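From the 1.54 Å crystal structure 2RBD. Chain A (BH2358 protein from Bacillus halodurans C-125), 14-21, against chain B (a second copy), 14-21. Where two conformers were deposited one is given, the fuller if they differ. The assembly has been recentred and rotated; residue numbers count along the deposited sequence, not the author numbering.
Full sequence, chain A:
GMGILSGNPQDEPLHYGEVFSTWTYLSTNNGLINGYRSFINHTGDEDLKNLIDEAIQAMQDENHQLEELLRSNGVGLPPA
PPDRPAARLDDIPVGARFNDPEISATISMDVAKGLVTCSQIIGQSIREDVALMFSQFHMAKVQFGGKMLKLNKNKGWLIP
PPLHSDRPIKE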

# COMPACT_ATOMS: atom_id res chain seq x y z
N LEU A 14 -10.82 4.27 -21.17
CA LEU A 14 -10.32 3.95 -19.83
C LEU A 14 -10.56 2.48 -19.52
O LEU A 14 -11.54 1.88 -19.94
CB LEU A 14 -11.02 4.80 -18.76
CG LEU A 14 -10.84 6.33 -18.86
CD1 LEU A 14 -11.90 7.07 -18.07
CD2 LEU A 14 -9.39 6.73 -18.45
N HIS A 15 -9.65 1.88 -18.76
CA HIS A 15 -9.91 0.56 -18.22
C HIS A 15 -10.64 0.62 -16.89
O HIS A 15 -10.80 1.67 -16.31
CB HIS A 15 -8.67 -0.34 -18.22
CG HIS A 15 -7.58 0.01 -17.24
ND1 HIS A 15 -7.69 -0.19 -15.88
CD2 HIS A 15 -6.31 0.41 -17.47
CE1 HIS A 15 -6.54 0.11 -15.31
NE2 HIS A 15 -5.68 0.46 -16.25
N TYR A 16 -11.19 -0.51 -16.47
CA TYR A 16 -12.00 -0.58 -15.25
C TYR A 16 -11.30 -0.06 -14.01
O TYR A 16 -11.91 0.59 -13.17
CB TYR A 16 -12.42 -2.01 -15.00
CG TYR A 16 -13.74 -2.47 -15.61
CD1 TYR A 16 -14.19 -2.01 -16.82
CD2 TYR A 16 -14.48 -3.39 -14.96
CE1 TYR A 16 -15.39 -2.46 -17.36
CE2 TYR A 16 -15.67 -3.84 -15.46
CZ TYR A 16 -16.11 -3.38 -16.67
OH TYR A 16 -17.33 -3.87 -17.17
N GLY A 17 -10.00 -0.33 -13.93
CA GLY A 17 -9.19 0.19 -12.83
C GLY A 17 -9.04 1.68 -12.82
O GLY A 17 -9.12 2.33 -11.79
N GLU A 18 -8.77 2.24 -13.98
CA GLU A 18 -8.71 3.67 -14.11
C GLU A 18 -10.02 4.34 -13.70
O GLU A 18 -10.02 5.35 -13.00
CB GLU A 18 -8.33 4.05 -15.55
CG GLU A 18 -6.85 3.78 -15.88
CD GLU A 18 -6.50 3.80 -17.38
OE1 GLU A 18 -7.40 3.70 -18.26
OE2 GLU A 18 -5.33 3.98 -17.70
N VAL A 19 -11.13 3.77 -14.16
CA VAL A 19 -12.43 4.31 -13.79
C VAL A 19 -12.66 4.21 -12.27
O VAL A 19 -12.96 5.22 -11.61
CB VAL A 19 -13.58 3.64 -14.58
CG1 VAL A 19 -14.97 4.10 -14.03
CG2 VAL A 19 -13.46 4.00 -16.10
N PHE A 20 -12.47 3.03 -11.72
CA PHE A 20 -12.74 2.87 -10.30
C PHE A 20 -11.81 3.72 -9.44
O PHE A 20 -12.26 4.36 -8.48
CB PHE A 20 -12.65 1.40 -9.88
CG PHE A 20 -12.94 1.18 -8.44
CD1 PHE A 20 -14.23 1.19 -7.98
CD2 PHE A 20 -11.92 1.01 -7.54
CE1 PHE A 20 -14.53 1.02 -6.65
CE2 PHE A 20 -12.22 0.82 -6.20
CZ PHE A 20 -13.50 0.84 -5.77
N SER A 21 -10.55 3.75 -9.80
CA SER A 21 -9.58 4.48 -9.00
C SER A 21 -9.81 6.00 -9.02
O SER A 21 -9.70 6.66 -7.99
CB SER A 21 -8.15 4.16 -9.43
OG SER A 21 -7.86 2.82 -9.08
N LEU B 14 -21.05 -7.21 -9.70
CA LEU B 14 -19.74 -6.77 -9.27
C LEU B 14 -19.55 -5.31 -9.64
O LEU B 14 -20.06 -4.83 -10.67
CB LEU B 14 -18.67 -7.62 -9.96
CG LEU B 14 -18.59 -9.09 -9.61
CD1 LEU B 14 -17.68 -9.82 -10.58
CD2 LEU B 14 -18.12 -9.28 -8.18
N HIS B 15 -18.80 -4.58 -8.83
CA HIS B 15 -18.42 -3.21 -9.21
C HIS B 15 -17.10 -3.20 -9.96
O HIS B 15 -16.40 -4.22 -10.00
CB HIS B 15 -18.49 -2.23 -8.05
CG HIS B 15 -17.46 -2.40 -6.96
ND1 HIS B 15 -16.13 -2.08 -7.14
CD2 HIS B 15 -17.60 -2.67 -5.64
CE1 HIS B 15 -15.49 -2.22 -5.99
NE2 HIS B 15 -16.36 -2.57 -5.06
N TYR B 16 -16.78 -2.08 -10.60
CA TYR B 16 -15.60 -2.00 -11.44
C TYR B 16 -14.32 -2.39 -10.71
O TYR B 16 -13.43 -3.04 -11.28
CB TYR B 16 -15.45 -0.59 -12.03
CG TYR B 16 -16.13 -0.31 -13.33
CD1 TYR B 16 -17.33 -0.92 -13.69
CD2 TYR B 16 -15.59 0.62 -14.19
CE1 TYR B 16 -17.92 -0.64 -14.91
CE2 TYR B 16 -16.18 0.89 -15.40
CZ TYR B 16 -17.32 0.24 -15.75
OH TYR B 16 -17.88 0.55 -16.97
N GLY B 17 -14.20 -1.98 -9.46
CA GLY B 17 -13.03 -2.31 -8.67
C GLY B 17 -12.91 -3.78 -8.37
O GLY B 17 -11.81 -4.34 -8.41
N GLU B 18 -14.02 -4.42 -8.06
CA GLU B 18 -14.05 -5.88 -7.85
C GLU B 18 -13.60 -6.60 -9.12
O GLU B 18 -12.81 -7.52 -9.08
CB GLU B 18 -15.44 -6.33 -7.40
CG GLU B 18 -15.79 -5.85 -5.97
CD GLU B 18 -17.26 -6.03 -5.56
OE1 GLU B 18 -18.14 -6.04 -6.46
OE2 GLU B 18 -17.53 -6.10 -4.35
N VAL B 19 -14.15 -6.22 -10.27
CA VAL B 19 -13.71 -6.86 -11.50
C VAL B 19 -12.24 -6.59 -11.80
O VAL B 19 -11.49 -7.52 -12.07
CB VAL B 19 -14.61 -6.39 -12.68
CG1 VAL B 19 -14.03 -6.89 -14.04
CG2 VAL B 19 -16.08 -6.83 -12.44
N PHE B 20 -11.82 -5.33 -11.77
CA PHE B 20 -10.45 -5.02 -12.08
C PHE B 20 -9.48 -5.72 -11.10
O PHE B 20 -8.49 -6.33 -11.52
CB PHE B 20 -10.14 -3.53 -12.01
CG PHE B 20 -8.74 -3.22 -12.41
CD1 PHE B 20 -8.33 -3.36 -13.72
CD2 PHE B 20 -7.80 -2.85 -11.47
CE1 PHE B 20 -7.02 -3.11 -14.09
CE2 PHE B 20 -6.49 -2.59 -11.86
CZ PHE B 20 -6.12 -2.73 -13.14
N SER B 21 -9.78 -5.67 -9.82
CA SER B 21 -8.90 -6.26 -8.80
C SER B 21 -8.79 -7.78 -8.92
O SER B 21 -7.70 -8.35 -8.80
CB SER B 21 -9.39 -5.91 -7.40
OG SER B 21 -9.22 -4.53 -7.17

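This is a near-symmetric, largely aromatic contact between the first turns of two copies of the same helix, held by ring stacking and close apolar packing with no hydrogen bond across it.

In each chain a helix begins at residue 16 and continues past residue 21. The two helix axes approach to 8.3 Å, and their N-to-C directions differ by 140°, so they run roughly antiparallel. Tyr A16 faces Tyr B16, with CA atoms 5.4 Å apart. Gly A17 pairs with Phe B20, and Phe A20 with Gly B17, each also 5.4 Å between CA atoms. Every contact away from the tyrosine pair therefore occurs twice. Together the two stretches bury 513 Å².

The tyrosines form the centre of the contact and are its most heavily covered residues. Their rings stack face to face, with centroids 3.8 Å apart and planes only 3° from parallel. The closest atoms are Tyr A16 CE1 and Tyr B16 CZ, at 3.7 Å. Both side chains have chi1 near -90°, in the m range. Both hydroxyls are hydrogen-bonded elsewhere in the structure, so the polar ends are satisfied while the rings pack together. A valine adds apolar contact to each tyrosine: Val B19 CG1 lies 3.6 Å from Tyr A16 CD2, and Val A19 CG1 lies 3.5 Å from Tyr B16 CD2.

Each phenylalanine covers the glycine of the other chain. Gly A17 CA sits over the face of the Phe B20 ring, 3.6 Å from its centroid, in a CH-pi contact. Gly B17 CA sits over the Phe A20 ring in the same way, 3.7 Å from the centroid. The absence of a side chain matters here. An ideal CB on Gly A17 would fall 2.7 Å from Phe B20 CE2, and one on Gly B17 would fall 2.7 Å from Phe A20 CE2. Both would clash. Glycine lets the ring lie directly against the backbone. Both phenylalanines use the t rotamer.

The phenylalanine rings also reach the histidines that precede the helices. His A15 CE1 is 3.5 Å from Phe B20 CE1, and His B15 CE1 is 3.4 Å from Phe A20 CE1. The ring planes are near parallel, at 16° and 14°. However, the rings are slid apart, with centroids 4.9 Å apart in each pair, and they barely overlap.

Hydrogen bonds within each chain fix the helix starts. Each histidine is the N-cap. His A15 ND1 accepts a weak capping bond from Gly A17 N at 3.0 Å, and His B15 ND1 accepts one from Gly B17 N at the same distance. Glu A18 OE1 accepts from His A15 N at 2.9 Å, and Glu B18 OE1 accepts from His B15 N, also at 2.9 Å. All four backbone NH groups lie too early in the helix to pair with a preceding turn. The glutamates give the His A15 and His B15 NH groups well-aligned acceptors, while the histidine rings give the Gly A17 and Gly B17 NH groups only weak ones. Both glutamates point away from the partner stretch and do not touch it.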